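Local structure of putative peptide ABC-transport system periplasmic peptide-binding protein (Campylobacter jejuni, 4OEV) at residues Q260-A265 with I358-K363; F333-M338 with S346-L351. The protein binds nickel(II) outside the cytoplasm, here in a pocket that also holds oxalate, and probably passes the metal to an ABC-type importer. One frame throughout, in Å; residues are numbered along the deposited sequence.

Both contacts are buried and apolar, and no hydrogen bond crosses either one. Contact 2 lies within a beta-alpha-beta unit. It packs strand 329-338 against helix 342-357, which follows it closely in the chain. In contact 1, helix 256-265, remote in sequence, meets the turn that leads from helix 342-357 into strand 361-367. The two contacts share a sheet, because strands 361-367 and 329-338 are parallel neighbours. Lys363 N to Phe333 O and Lys363 O to Ile335 N are probable hydrogen bonds between them. Contact 1 joins two separate pairs, Ala265 with Ile358 and Leu262 with Val360, while contact 2 gathers Ile335 and Ala337 round Ala348. The strand segment of contact 2 ends at Met338, which touches the oxalate.

Contact 1: Q260-A265 with I358-K363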
# COMPACT_ATOMS: atom_id res chain seq x y z
N GLN A 260 -9.91 -1.86 23.54
CA GLN A 260 -10.73 -0.65 23.57
C GLN A 260 -10.11 0.39 24.52
O GLN A 260 -10.08 1.59 24.26
CB GLN A 260 -12.14 -0.99 24.03
CG GLN A 260 -12.86 -1.98 23.13
CD GLN A 260 -14.22 -2.38 23.71
OE1 GLN A 260 -14.34 -2.67 24.91
NE2 GLN A 260 -15.25 -2.40 22.87
N ALA A 261 -9.61 -0.08 25.65
CA ALA A 261 -9.02 0.84 26.62
C ALA A 261 -7.82 1.59 26.00
O ALA A 261 -7.69 2.81 26.18
CB ALA A 261 -8.63 0.09 27.86
N LEU A 262 -6.96 0.86 25.29
CA LEU A 262 -5.80 1.49 24.67
C LEU A 262 -6.21 2.52 23.61
O LEU A 262 -5.55 3.56 23.44
CB LEU A 262 -4.89 0.43 24.06
CG LEU A 262 -4.36 -0.52 25.13
CD1 LEU A 262 -3.64 -1.62 24.51
CD2 LEU A 262 -3.40 0.23 26.09
N ASN A 263 -7.31 2.27 22.92
CA ASN A 263 -7.85 3.27 21.99
C ASN A 263 -8.31 4.53 22.73
O ASN A 263 -7.97 5.64 22.32
CB ASN A 263 -8.97 2.68 21.19
CG ASN A 263 -8.47 2.05 19.89
OD1 ASN A 263 -8.31 2.75 18.89
ND2 ASN A 263 -8.18 0.76 19.93
N TYR A 264 -9.05 4.38 23.83
CA TYR A 264 -9.54 5.53 24.61
C TYR A 264 -8.40 6.32 25.26
O TYR A 264 -8.58 7.50 25.66
CB TYR A 264 -10.53 5.08 25.71
CG TYR A 264 -11.93 4.78 25.20
CD1 TYR A 264 -12.72 5.77 24.64
CD2 TYR A 264 -12.48 3.50 25.31
CE1 TYR A 264 -14.00 5.49 24.17
CE2 TYR A 264 -13.75 3.22 24.87
CZ TYR A 264 -14.51 4.22 24.29
OH TYR A 264 -15.78 3.94 23.81
N ALA A 265 -7.24 5.69 25.35
CA ALA A 265 -6.11 6.28 26.04
C ALA A 265 -5.34 7.31 25.20
O ALA A 265 -4.60 8.13 25.74
CB ALA A 265 -5.16 5.20 26.48
N ILE A 358 -2.16 6.02 31.98
CA ILE A 358 -3.25 5.23 32.55
C ILE A 358 -2.75 3.94 33.21
O ILE A 358 -3.53 3.02 33.41
CB ILE A 358 -4.31 4.82 31.48
CG1 ILE A 358 -3.65 4.00 30.38
CG2 ILE A 358 -5.03 6.05 30.90
CD1 ILE A 358 -4.63 3.19 29.48
N GLY A 359 -1.46 3.86 33.54
CA GLY A 359 -0.95 2.69 34.25
C GLY A 359 -0.69 1.46 33.38
O GLY A 359 -0.64 0.34 33.89
N VAL A 360 -0.50 1.67 32.08
CA VAL A 360 -0.11 0.59 31.18
C VAL A 360 1.37 0.72 30.83
O VAL A 360 1.81 1.75 30.29
CB VAL A 360 -0.97 0.58 29.91
CG1 VAL A 360 -0.46 -0.48 28.93
CG2 VAL A 360 -2.42 0.32 30.28
N VAL A 361 2.14 -0.31 31.15
CA VAL A 361 3.58 -0.28 30.90
C VAL A 361 3.87 -0.79 29.49
O VAL A 361 3.22 -1.73 29.01
CB VAL A 361 4.38 -1.11 31.97
CG1 VAL A 361 5.85 -1.23 31.59
CG2 VAL A 361 4.23 -0.52 33.42
N SER A 362 4.79 -0.13 28.79
CA SER A 362 5.19 -0.61 27.45
C SER A 362 6.64 -0.24 27.15
O SER A 362 7.25 0.64 27.79
CB SER A 362 4.27 -0.06 26.37
OG SER A 362 4.34 1.35 26.33
N LYS A 363 7.22 -0.99 26.21
CA LYS A 363 8.62 -0.82 25.86
C LYS A 363 8.74 -0.51 24.39
O LYS A 363 8.23 -1.31 23.58
CB LYS A 363 9.39 -2.10 26.18
CG LYS A 363 10.87 -2.06 25.79
CD LYS A 363 11.52 -3.42 25.99
CE LYS A 363 12.97 -3.39 25.51
NZ LYS A 363 13.69 -4.67 25.82
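Asn263 ND2 is gripped by two backbone carbonyls, Arg259 O in its own helix and Phe454 O of strand 454-467, on one flank of a helix whose Leu262 and Ala265 meet Val360 and Ile358 on another. The contact between 260-265 and 358-363 is itself wholly apolar, and its four touching residues are buried.

The tighter pair is Ala265 with Ile358, where Ala265 CB lies 3.6 Å from Ile358 CD1. Ile358 CG1 stands between the backbone N and the carbonyl carbon (chi1 59°). The chain beyond it is extended (chi2 163°), and this carries CD1 out to the helix. Ala265 offers just its methyl group, which points at the turn.

The second pair is looser. Leu262 CD2 approaches Val360 CG1 to 4.1 Å, and the two side chains cross at about a right angle. The first bond of the Leu262 side chain does not point at the turn, but its end comes nearer. Val360 meets it with the methyl branch that is anti to its own backbone N (chi1 175°). Phe355 of helix 342-357 touches both Leu262 and Val360, and Leu311 of helix 304-313 touches Val360 and Ala261.

Gly359 gives the turn its shape. Its phi is positive, and it is the C-prime residue of a Schellman motif, with Val360 N bonded to Phe355 O and Gly359 N to Arg356 O. The motif ends helix 342-357, and on either side of Gly359 the side chains of Ile358 and Val360 start out toward helix 256-265. From here the chain enters strand 361-367. This is a Schellman-capped helix-to-strand turn of a beta-alpha-beta unit, packed against helix 256-265, which is remote in sequence, in a family 5 solute-binding protein.

Contact 2: F333-M338 with S346-L351; sequences FEIWAM and SLAGIL
Ala348 sets its CB against both Ile335 and Ala337, two residues on the helix-facing side of the strand. Ala348 CB is 3.9 Å from Ile335 CG2 and 4.0 Å from Ala337 CB, so one small methyl group is shared by two neighbours. Ile335 CG2 is anti to the backbone N, and CG1 takes the place beside that N (chi1 -58°). The two branches therefore divide the work: Ile335 CG2 meets Ala348, and Ile335 CD1 reaches Leu351 CB at 4.3 Å, one helical turn on. The strand and helix segments run nearly antiparallel, at 162°, and their axes come within 8.3 Å.

On the strand's other face, Trp336 turns away from the helix. Trp336 NE1 gives Glu334 OE2 a nearly straight hydrogen bond of 2.8 Å. The oxygen lies in the plane of the indole ring. The N-H reaches it from above the carboxylate plane, 44° out of it. Phe372 also meets the Trp336 ring. Met338, at the end of the segment, touches the bound oxalate. Strand, helix and strand 361-367 form a beta-alpha-beta unit in which the helix packs on parallel neighbouring strands.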
# COMPACT_ATOMS: atom_id res chain seq x y z
N PHE A 333 3.60 -4.71 27.35
CA PHE A 333 3.84 -5.30 26.04
C PHE A 333 4.81 -4.43 25.24
O PHE A 333 5.13 -3.31 25.66
CB PHE A 333 2.52 -5.51 25.27
CG PHE A 333 1.73 -4.25 25.07
CD1 PHE A 333 1.94 -3.47 23.96
CD2 PHE A 333 0.80 -3.82 26.02
CE1 PHE A 333 1.23 -2.28 23.78
CE2 PHE A 333 0.08 -2.64 25.86
CZ PHE A 333 0.30 -1.85 24.73
N GLU A 334 5.32 -4.94 24.12
CA GLU A 334 6.28 -4.13 23.35
C GLU A 334 5.61 -3.42 22.21
O GLU A 334 4.64 -3.92 21.63
CB GLU A 334 7.40 -5.00 22.82
CG GLU A 334 8.21 -5.63 23.91
CD GLU A 334 9.19 -6.63 23.39
OE1 GLU A 334 10.12 -6.94 24.17
OE2 GLU A 334 9.02 -7.13 22.23
N ILE A 335 6.11 -2.23 21.88
CA ILE A 335 5.64 -1.50 20.70
C ILE A 335 6.81 -1.38 19.73
O ILE A 335 7.82 -0.75 20.06
CB ILE A 335 5.14 -0.09 21.08
CG1 ILE A 335 4.01 -0.17 22.11
CG2 ILE A 335 4.69 0.66 19.86
CD1 ILE A 335 3.81 1.18 22.85
N TRP A 336 6.71 -1.98 18.54
CA TRP A 336 7.83 -1.99 17.61
C TRP A 336 7.64 -0.95 16.49
O TRP A 336 6.53 -0.78 15.97
CB TRP A 336 8.00 -3.39 17.00
CG TRP A 336 8.63 -4.39 17.97
CD1 TRP A 336 8.12 -4.83 19.17
CD2 TRP A 336 9.88 -5.07 17.79
NE1 TRP A 336 8.99 -5.73 19.75
CE2 TRP A 336 10.07 -5.90 18.92
CE3 TRP A 336 10.86 -5.04 16.79
CZ2 TRP A 336 11.20 -6.70 19.07
CZ3 TRP A 336 11.99 -5.84 16.94
CH2 TRP A 336 12.14 -6.67 18.08
N ALA A 337 8.72 -0.25 16.13
CA ALA A 337 8.64 0.75 15.06
C ALA A 337 9.81 0.57 14.13
O ALA A 337 10.91 0.20 14.57
CB ALA A 337 8.63 2.23 15.62
N MET A 338 9.58 0.84 12.84
CA MET A 338 10.67 0.94 11.88
C MET A 338 11.61 2.08 12.26
O MET A 338 11.19 3.24 12.21
CB MET A 338 10.11 1.20 10.48
CG MET A 338 9.14 0.12 9.95
SD MET A 338 8.55 0.70 8.38
CE MET A 338 7.51 -0.66 7.79
N SER A 346 8.54 8.37 16.42
CA SER A 346 7.90 9.40 17.24
C SER A 346 6.55 8.91 17.74
O SER A 346 6.21 9.08 18.90
CB SER A 346 7.72 10.69 16.46
OG SER A 346 8.97 11.36 16.32
N LEU A 347 5.78 8.31 16.85
CA LEU A 347 4.50 7.76 17.25
C LEU A 347 4.57 6.66 18.31
O LEU A 347 3.72 6.64 19.20
CB LEU A 347 3.77 7.21 16.00
CG LEU A 347 3.20 8.31 15.09
CD1 LEU A 347 2.69 7.61 13.79
CD2 LEU A 347 2.12 9.14 15.78
N ALA A 348 5.55 5.74 18.21
CA ALA A 348 5.72 4.68 19.20
C ALA A 348 6.06 5.30 20.57
O ALA A 348 5.61 4.80 21.62
CB ALA A 348 6.81 3.73 18.79
N GLY A 349 6.86 6.35 20.55
CA GLY A 349 7.17 7.12 21.75
C GLY A 349 5.96 7.79 22.39
O GLY A 349 5.81 7.79 23.62
N ILE A 350 5.09 8.37 21.57
CA ILE A 350 3.90 9.05 22.06
C ILE A 350 2.91 8.03 22.65
O ILE A 350 2.41 8.23 23.78
CB ILE A 350 3.26 9.88 20.94
CG1 ILE A 350 4.18 11.05 20.59
CG2 ILE A 350 1.93 10.46 21.40
CD1 ILE A 350 3.73 11.82 19.36
N LEU A 351 2.71 6.91 21.95
CA LEU A 351 1.83 5.85 22.48
C LEU A 351 2.30 5.38 23.87
O LEU A 351 1.50 5.28 24.80
CB LEU A 351 1.77 4.67 21.51
CG LEU A 351 1.14 4.96 20.17
CD1 LEU A 351 1.20 3.69 19.29
CD2 LEU A 351 -0.30 5.45 20.28